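PDB 3UXF: fimbrial subunit type 1 from Actinomyces oris, which forms the major shaft subunit of the type 1 fimbriae that this Gram-positive oral bacterium carries anchored to its cell wall. Local coordinates for residues S35-D40 and A168-N173; A41-T46 and T133-Y138. All coordinates share one frame; numbering follows the deposited sequence.

Overall arrangement
Both contacts lie in the N-terminal domain of this elongated, multidomain pilin, on the same side of the chain's centre, their own centres about 10 Å apart. Along the chain the order is 35-40, 41-46, 133-138, 168-173, so contact 2 is nested inside the loop that contact 1 closes. The two first segments are continuous, and strands 44-48 and 170-176 run as parallel neighbours in one sheet. Contact 1 fastens the N-terminal lead-in to the outside of the domain; contact 2 then joins the residues leading into strand 44-48 to the segment entering strand 136-144 of the other sheet, beside a calcium ion. The ring of Y172 links them by packing on A41.

Contact 1. Residues S35-D40 and A168-N173; sequences STIDPD and AKWNYN
With CG set beside the backbone N and anti to the carbonyl carbon (chi1 -84° in W170, -66° in Y172), both aromatic rings reach out to the incoming N-terminal segment. I37 answers W170 by placing CG1 beside its own backbone N, and the extended chain beyond it crosses the indole at about a right angle. CG1 lies over one face, 3.8 Å from the centroid of the five-membered ring, a CH-pi contact, while CD1 continues over the six-membered ring to 3.7 Å from CZ2 of W170. The indole NE1 donates to S35 O at 2.9 Å; the bond is bent, and NE1 stands above the carbonyl plane. This is how the loop ahead of strand 44-48 is pinned to strand 170-176 at the surface of the pilin N-terminal domain. Farther along, the phenol OH of Y172 accepts an almost straight bond (175°) from D38 N at 3.0 Å. The same OH donates to water 1, 2.6 Å away, and that water donates in turn to T36 O, so the hydroxyl is gripped from two directions. D38 OD1 accepts from D40 N, closing an Asx turn. The W170 ring also meets W94, the two planes inclined.

Contact 2. Residues A41-T46 and T133-Y138; sequences AATTLT and TEVGAY. With CA (calcium ion), chain D.
A calcium site of the N-terminal domain borders this contact, its ligands including the backbone oxygens of T133 and D130 and four waters. T133 O lies 2.4 Å from the calcium ion, and water 3, another ligand, ties the metal to the opposite segment: it donates to A41 O and hydrogen-bonds T43 OG1, each at 2.7 Å. T43 is thus second-shell, and D130 OD1 accepts a hydrogen bond from T43 N. The T43 and T133 hydroxyls meet, OG1 to OG1 at 2.7 Å. Each sits between its backbone N and carbonyl carbon (chi1 51° and 58°), which turns the two oxygens to each other as the side chains cross obliquely; T133 OG1 also hydrogen-bonds T129 O. Water 2 makes a second bridge, donating to A41 O and accepting from V135 N. Apolar contact is light, with V135 CG2 4.2 Å from T43 CG2 and 4.3 Å from A41 CB. Within 133-138, E134 N donates to Y138 OH at 2.9 Å, tying the loop to the strand it enters. T43 and T133 both pack on L159 of strand 155-159, while L45 and T133 share I81 of strand 78-84 and F128 of strand 125-128, between the domain's two sheets.

Contact 1. Residues S35-D40 and A168-N173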
ATOM      1  N   SER A  35      39.377 -30.492  -6.123  1.00 13.87           N
ATOM      2  CA  SER A  35      39.307 -29.462  -7.155  1.00 14.02           C
ATOM      3  C   SER A  35      38.392 -29.835  -8.298  1.00 11.50           C
ATOM      4  O   SER A  35      37.942 -28.962  -9.043  1.00 12.58           O
ATOM      5  CB  SER A  35      40.699 -29.191  -7.726  1.00 11.95           C
ATOM      6  OG  SER A  35      41.611 -28.794  -6.703  1.00 14.45           O
ATOM      7  N   THR A  36      38.156 -31.133  -8.464  1.00 14.24           N
ATOM      8  CA  THR A  36      37.284 -31.621  -9.519  1.00 13.35           C
ATOM      9  C   THR A  36      35.968 -32.086  -8.920  1.00 13.58           C
ATOM     10  O   THR A  36      35.862 -32.251  -7.698  1.00 14.84           O
ATOM     11  CB  THR A  36      37.998 -32.743 -10.322  1.00 14.55           C
ATOM     12  OG1 THR A  36      38.358 -33.800  -9.429  1.00 17.00           O
ATOM     13  CG2 THR A  36      39.261 -32.146 -10.974  1.00 16.50           C
ATOM     14  N   ILE A  37      34.962 -32.285  -9.763  1.00 13.24           N
ATOM     15  CA  ILE A  37      33.631 -32.629  -9.254  1.00 13.42           C
ATOM     16  C   ILE A  37      33.515 -34.087  -8.893  1.00 15.57           C
ATOM     17  O   ILE A  37      33.853 -34.979  -9.690  1.00 15.56           O
ATOM     18  CB  ILE A  37      32.560 -32.200 -10.250  1.00 16.24           C
ATOM     19  CG1 ILE A  37      32.498 -30.660 -10.275  1.00 16.07           C
ATOM     20  CG2 ILE A  37      31.219 -32.802  -9.872  1.00 15.80           C
ATOM     21  CD1 ILE A  37      31.464 -30.074 -11.164  1.00 15.65           C
ATOM     22  N   ASP A  38      33.093 -34.333  -7.658  1.00 15.08           N
ATOM     23  CA  ASP A  38      32.870 -35.701  -7.191  1.00 15.70           C
ATOM     24  C   ASP A  38      31.462 -36.168  -7.585  1.00 18.27           C
ATOM     25  O   ASP A  38      30.477 -35.695  -7.030  1.00 14.56           O
ATOM     26  CB  ASP A  38      33.098 -35.767  -5.676  1.00 16.06           C
ATOM     27  CG  ASP A  38      32.707 -37.107  -5.078  1.00 20.25           C
ATOM     28  OD1 ASP A  38      32.462 -38.056  -5.829  1.00 19.36           O
ATOM     29  OD2 ASP A  38      32.662 -37.201  -3.827  1.00 23.21           O
ATOM     30  N   PRO A  39      31.344 -37.061  -8.570  1.00 13.01           N
ATOM     31  CA  PRO A  39      30.020 -37.455  -9.062  1.00 15.41           C
ATOM     32  C   PRO A  39      29.134 -38.009  -7.960  1.00 17.10           C
ATOM     33  O   PRO A  39      27.904 -37.915  -8.084  1.00 18.69           O
ATOM     34  CB  PRO A  39      30.329 -38.565 -10.079  1.00 19.27           C
ATOM     35  CG  PRO A  39      31.708 -38.226 -10.534  1.00 21.58           C
ATOM     36  CD  PRO A  39      32.418 -37.788  -9.279  1.00 17.93           C
ATOM     37  N   ASP A  40      29.729 -38.574  -6.920  1.00 17.30           N
ATOM     38  CA  ASP A  40      28.923 -39.201  -5.877  1.00 18.76           C
ATOM     39  C   ASP A  40      28.792 -38.343  -4.618  1.00 18.03           C
ATOM     40  O   ASP A  40      28.401 -38.843  -3.550  1.00 18.63           O
ATOM     41  CB  ASP A  40      29.508 -40.559  -5.512  1.00 21.86           C
ATOM     42  CG  ASP A  40      29.517 -41.513  -6.688  1.00 25.51           C
ATOM     43  OD1 ASP A  40      28.479 -41.620  -7.387  1.00 28.67           O
ATOM     44  OD2 ASP A  40      30.572 -42.129  -6.921  1.00 33.03           O
ATOM     45  N   ALA A 168      38.738 -21.940  -4.804  1.00 14.40           N
ATOM     46  CA  ALA A 168      39.472 -23.194  -4.792  1.00 14.86           C
ATOM     47  C   ALA A 168      38.529 -24.298  -4.333  1.00 12.51           C
ATOM     48  O   ALA A 168      38.898 -25.467  -4.280  1.00 14.39           O
ATOM     49  CB  ALA A 168      40.671 -23.102  -3.867  1.00 16.68           C
ATOM     50  N   LYS A 169      37.301 -23.912  -4.003  1.00 14.10           N
ATOM     51  CA  LYS A 169      36.330 -24.849  -3.463  1.00 13.62           C
ATOM     52  C   LYS A 169      35.067 -25.014  -4.294  1.00 13.56           C
ATOM     53  O   LYS A 169      34.506 -24.045  -4.799  1.00 13.99           O
ATOM     54  CB  LYS A 169      35.911 -24.407  -2.058  1.00 19.63           C
ATOM     55  CG  LYS A 169      36.980 -24.552  -0.997  1.00 19.78           C
ATOM     56  CD  LYS A 169      36.408 -24.276   0.383  1.00 28.99           C
ATOM     57  CE  LYS A 169      37.368 -24.699   1.479  1.00 37.71           C
ATOM     58  NZ  LYS A 169      37.937 -26.049   1.226  1.00 45.19           N
ATOM     59  N   TRP A 170      34.615 -26.257  -4.402  1.00 14.06           N
ATOM     60  CA  TRP A 170      33.325 -26.566  -4.980  1.00 13.71           C
ATOM     61  C   TRP A 170      32.381 -26.611  -3.785  1.00 14.10           C
ATOM     62  O   TRP A 170      32.663 -27.284  -2.799  1.00 16.87           O
ATOM     63  CB  TRP A 170      33.339 -27.937  -5.655  1.00 13.94           C
ATOM     64  CG  TRP A 170      33.852 -27.962  -7.064  1.00 12.49           C
ATOM     65  CD1 TRP A 170      34.987 -28.572  -7.507  1.00 14.57           C
ATOM     66  CD2 TRP A 170      33.235 -27.380  -8.220  1.00 11.20           C
ATOM     67  NE1 TRP A 170      35.124 -28.398  -8.861  1.00 13.89           N
ATOM     68  CE2 TRP A 170      34.062 -27.668  -9.324  1.00 11.24           C
ATOM     69  CE3 TRP A 170      32.070 -26.639  -8.429  1.00 11.37           C
ATOM     70  CZ2 TRP A 170      33.761 -27.242 -10.612  1.00 11.40           C
ATOM     71  CZ3 TRP A 170      31.775 -26.216  -9.710  1.00 11.56           C
ATOM     72  CH2 TRP A 170      32.616 -26.520 -10.785  1.00 13.52           C
ATOM     73  N   ASN A 171      31.272 -25.886  -3.858  1.00 12.53           N
ATOM     74  CA  ASN A 171      30.305 -25.880  -2.768  1.00 13.80           C
ATOM     75  C   ASN A 171      29.124 -26.778  -3.106  1.00 11.92           C
ATOM     76  O   ASN A 171      28.372 -26.495  -4.031  1.00 11.60           O
ATOM     77  CB  ASN A 171      29.834 -24.454  -2.481  1.00 13.00           C
ATOM     78  CG  ASN A 171      28.704 -24.402  -1.472  1.00 13.55           C
ATOM     79  OD1 ASN A 171      28.549 -25.300  -0.653  1.00 14.36           O
ATOM     80  ND2 ASN A 171      27.910 -23.342  -1.531  1.00 15.74           N
ATOM     81  N   TYR A 172      28.977 -27.872  -2.364  1.00 13.28           N
ATOM     82  CA  TYR A 172      27.925 -28.845  -2.632  1.00 11.92           C
ATOM     83  C   TYR A 172      26.655 -28.601  -1.819  1.00 12.63           C
ATOM     84  O   TYR A 172      25.662 -29.294  -1.993  1.00 12.25           O
ATOM     85  CB  TYR A 172      28.433 -30.268  -2.383  1.00 12.69           C
ATOM     86  CG  TYR A 172      29.522 -30.718  -3.330  1.00 12.18           C
ATOM     87  CD1 TYR A 172      29.221 -31.459  -4.461  1.00 12.34           C
ATOM     88  CD2 TYR A 172      30.852 -30.408  -3.089  1.00 12.51           C
ATOM     89  CE1 TYR A 172      30.210 -31.875  -5.327  1.00 13.54           C
ATOM     90  CE2 TYR A 172      31.848 -30.823  -3.953  1.00 13.01           C
ATOM     91  CZ  TYR A 172      31.520 -31.556  -5.068  1.00 15.94           C
ATOM     92  OH  TYR A 172      32.502 -31.971  -5.932  1.00 13.84           O
ATOM     93  N   ASN A 173      26.700 -27.620  -0.927  1.00 13.13           N
ATOM     94  CA  ASN A 173      25.545 -27.273  -0.109  1.00 12.95           C
ATOM     95  C   ASN A 173      25.167 -25.843  -0.432  1.00 12.41           C
ATOM     96  O   ASN A 173      25.623 -24.906   0.216  1.00 14.64           O
ATOM     97  CB  ASN A 173      25.880 -27.436   1.370  1.00 13.60           C
ATOM     98  CG  ASN A 173      26.273 -28.856   1.719  1.00 14.94           C
ATOM     99  OD1 ASN A 173      27.431 -29.138   2.007  1.00 24.23           O
ATOM    100  ND2 ASN A 173      25.307 -29.760   1.680  1.00 12.99           N
TER
HETATM  101  O   HOH W   1      34.932 -31.518  -5.183  1.00 19.05           O

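Contact 2. Residues A41-T46 and T133-Y138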
ATOM      1  N   ALA A  41      29.117 -37.055  -4.739  1.00 16.66           N
ATOM      2  CA  ALA A  41      29.089 -36.169  -3.574  1.00 16.94           C
ATOM      3  C   ALA A  41      27.685 -36.046  -3.024  1.00 15.98           C
ATOM      4  O   ALA A  41      26.716 -36.033  -3.784  1.00 15.48           O
ATOM      5  CB  ALA A  41      29.624 -34.786  -3.920  1.00 15.42           C
ATOM      6  N   ALA A  42      27.593 -35.925  -1.700  1.00 15.96           N
ATOM      7  CA  ALA A  42      26.335 -35.499  -1.073  1.00 13.83           C
ATOM      8  C   ALA A  42      26.116 -34.046  -1.440  1.00 14.13           C
ATOM      9  O   ALA A  42      27.071 -33.270  -1.542  1.00 16.49           O
ATOM     10  CB  ALA A  42      26.401 -35.646   0.453  1.00 16.72           C
ATOM     11  N   THR A  43      24.847 -33.692  -1.645  1.00 13.19           N
ATOM     12  CA  THR A  43      24.498 -32.307  -1.978  1.00 13.44           C
ATOM     13  C   THR A  43      23.285 -31.879  -1.194  1.00 12.93           C
ATOM     14  O   THR A  43      22.477 -32.707  -0.785  1.00 14.19           O
ATOM     15  CB  THR A  43      24.148 -32.150  -3.468  1.00 13.63           C
ATOM     16  OG1 THR A  43      23.180 -33.127  -3.847  1.00 13.75           O
ATOM     17  CG2 THR A  43      25.409 -32.254  -4.376  1.00 14.98           C
ATOM     18  N   THR A  44      23.128 -30.560  -1.015  1.00 10.99           N
ATOM     19  CA  THR A  44      21.849 -30.018  -0.544  1.00 14.38           C
ATOM     20  C   THR A  44      21.585 -28.709  -1.270  1.00 13.67           C
ATOM     21  O   THR A  44      22.522 -28.068  -1.758  1.00 12.84           O
ATOM     22  CB  THR A  44      21.801 -29.754   0.996  1.00 14.73           C
ATOM     23  OG1 THR A  44      22.810 -28.816   1.346  1.00 14.79           O
ATOM     24  CG2 THR A  44      22.038 -31.063   1.813  1.00 13.78           C
ATOM     25  N   LEU A  45      20.304 -28.334  -1.349  1.00 12.39           N
ATOM     26  CA  LEU A  45      19.914 -27.057  -1.945  1.00 12.31           C
ATOM     27  C   LEU A  45      18.949 -26.407  -0.966  1.00 11.12           C
ATOM     28  O   LEU A  45      17.931 -26.997  -0.681  1.00 14.40           O
ATOM     29  CB  LEU A  45      19.215 -27.283  -3.281  1.00 12.56           C
ATOM     30  CG  LEU A  45      18.597 -26.001  -3.853  1.00 12.48           C
ATOM     31  CD1 LEU A  45      19.651 -24.921  -4.084  1.00 15.81           C
ATOM     32  CD2 LEU A  45      17.815 -26.332  -5.147  1.00 17.08           C
ATOM     33  N   THR A  46      19.255 -25.208  -0.484  1.00 12.75           N
ATOM     34  CA  THR A  46      18.402 -24.541   0.507  1.00 13.67           C
ATOM     35  C   THR A  46      17.921 -23.244  -0.116  1.00 12.99           C
ATOM     36  O   THR A  46      18.724 -22.372  -0.440  1.00 13.69           O
ATOM     37  CB  THR A  46      19.186 -24.246   1.778  1.00 13.47           C
ATOM     38  OG1 THR A  46      19.634 -25.490   2.335  1.00 15.65           O
ATOM     39  CG2 THR A  46      18.274 -23.575   2.834  1.00 14.80           C
ATOM     40  N   THR A 133      18.528 -34.556  -4.002  1.00 13.54           N
ATOM     41  CA  THR A 133      19.361 -33.846  -4.959  1.00 13.05           C
ATOM     42  C   THR A 133      20.598 -34.656  -5.282  1.00 13.65           C
ATOM     43  O   THR A 133      21.069 -35.456  -4.459  1.00 13.71           O
ATOM     44  CB  THR A 133      19.844 -32.464  -4.427  1.00 14.14           C
ATOM     45  OG1 THR A 133      20.586 -32.610  -3.202  1.00 13.51           O
ATOM     46  CG2 THR A 133      18.679 -31.522  -4.205  1.00 14.18           C
ATOM     47  N   GLU A 134      21.119 -34.448  -6.480  1.00 14.63           N
ATOM     48  CA  GLU A 134      22.388 -35.058  -6.848  1.00 15.32           C
ATOM     49  C   GLU A 134      23.200 -34.011  -7.599  1.00 13.68           C
ATOM     50  O   GLU A 134      22.697 -32.918  -7.882  1.00 14.21           O
ATOM     51  CB  GLU A 134      22.161 -36.306  -7.707  1.00 17.11           C
ATOM     52  CG  GLU A 134      21.434 -36.040  -8.990  1.00 21.29           C
ATOM     53  CD  GLU A 134      21.032 -37.322  -9.724  1.00 27.84           C
ATOM     54  OE1 GLU A 134      21.898 -37.914 -10.400  1.00 30.73           O
ATOM     55  OE2 GLU A 134      19.847 -37.713  -9.634  1.00 32.47           O
ATOM     56  N   VAL A 135      24.465 -34.324  -7.864  1.00 11.59           N
ATOM     57  CA  VAL A 135      25.289 -33.442  -8.695  1.00 12.10           C
ATOM     58  C   VAL A 135      24.600 -33.196 -10.020  1.00 12.12           C
ATOM     59  O   VAL A 135      24.240 -34.135 -10.770  1.00 14.15           O
ATOM     60  CB  VAL A 135      26.695 -34.041  -8.909  1.00 13.01           C
ATOM     61  CG1 VAL A 135      27.458 -33.287  -9.972  1.00 11.97           C
ATOM     62  CG2 VAL A 135      27.462 -33.980  -7.580  1.00 14.89           C
ATOM     63  N   GLY A 136      24.401 -31.924 -10.337  1.00 11.77           N
ATOM     64  CA  GLY A 136      23.751 -31.557 -11.578  1.00 12.79           C
ATOM     65  C   GLY A 136      23.119 -30.182 -11.526  1.00 12.50           C
ATOM     66  O   GLY A 136      23.262 -29.462 -10.545  1.00 12.69           O
ATOM     67  N   ALA A 137      22.418 -29.822 -12.594  1.00 12.39           N
ATOM     68  CA  ALA A 137      21.758 -28.529 -12.674  1.00 13.63           C
ATOM     69  C   ALA A 137      20.255 -28.689 -12.483  1.00 13.31           C
ATOM     70  O   ALA A 137      19.665 -29.666 -12.928  1.00 13.92           O
ATOM     71  CB  ALA A 137      22.062 -27.858 -13.998  1.00 14.21           C
ATOM     72  N   TYR A 138      19.644 -27.721 -11.811  1.00 13.63           N
ATOM     73  CA  TYR A 138      18.218 -27.776 -11.535  1.00 13.03           C
ATOM     74  C   TYR A 138      17.504 -26.485 -11.883  1.00 17.21           C
ATOM     75  O   TYR A 138      18.021 -25.394 -11.659  1.00 16.28           O
ATOM     76  CB  TYR A 138      17.974 -28.068 -10.054  1.00 11.95           C
ATOM     77  CG  TYR A 138      18.339 -29.466  -9.631  1.00 11.78           C
ATOM     78  CD1 TYR A 138      17.373 -30.450  -9.527  1.00 14.35           C
ATOM     79  CD2 TYR A 138      19.650 -29.800  -9.334  1.00 13.31           C
ATOM     80  CE1 TYR A 138      17.700 -31.730  -9.142  1.00 13.56           C
ATOM     81  CE2 TYR A 138      19.986 -31.076  -8.949  1.00 13.20           C
ATOM     82  CZ  TYR A 138      19.009 -32.037  -8.854  1.00 14.44           C
ATOM     83  OH  TYR A 138      19.341 -33.310  -8.469  1.00 15.82           O
TER
HETATM   84 CA    CA D   3      22.189 -37.201  -3.325  1.00 14.39          CA
HETATM   85  O   HOH W   2      25.873 -36.750  -6.391  1.00 17.74           O
HETATM   86  O   HOH W   3      24.020 -35.676  -3.978  1.00 14.69           O
HETATM   87  O   HOH W   4      23.799 -38.362  -4.745  1.00 21.96           O
HETATM   88  O   HOH W   5      22.168 -39.274  -2.086  1.00 23.72           O
HETATM   89  O   HOH W   6      20.754 -38.434  -4.749  1.00 17.94           O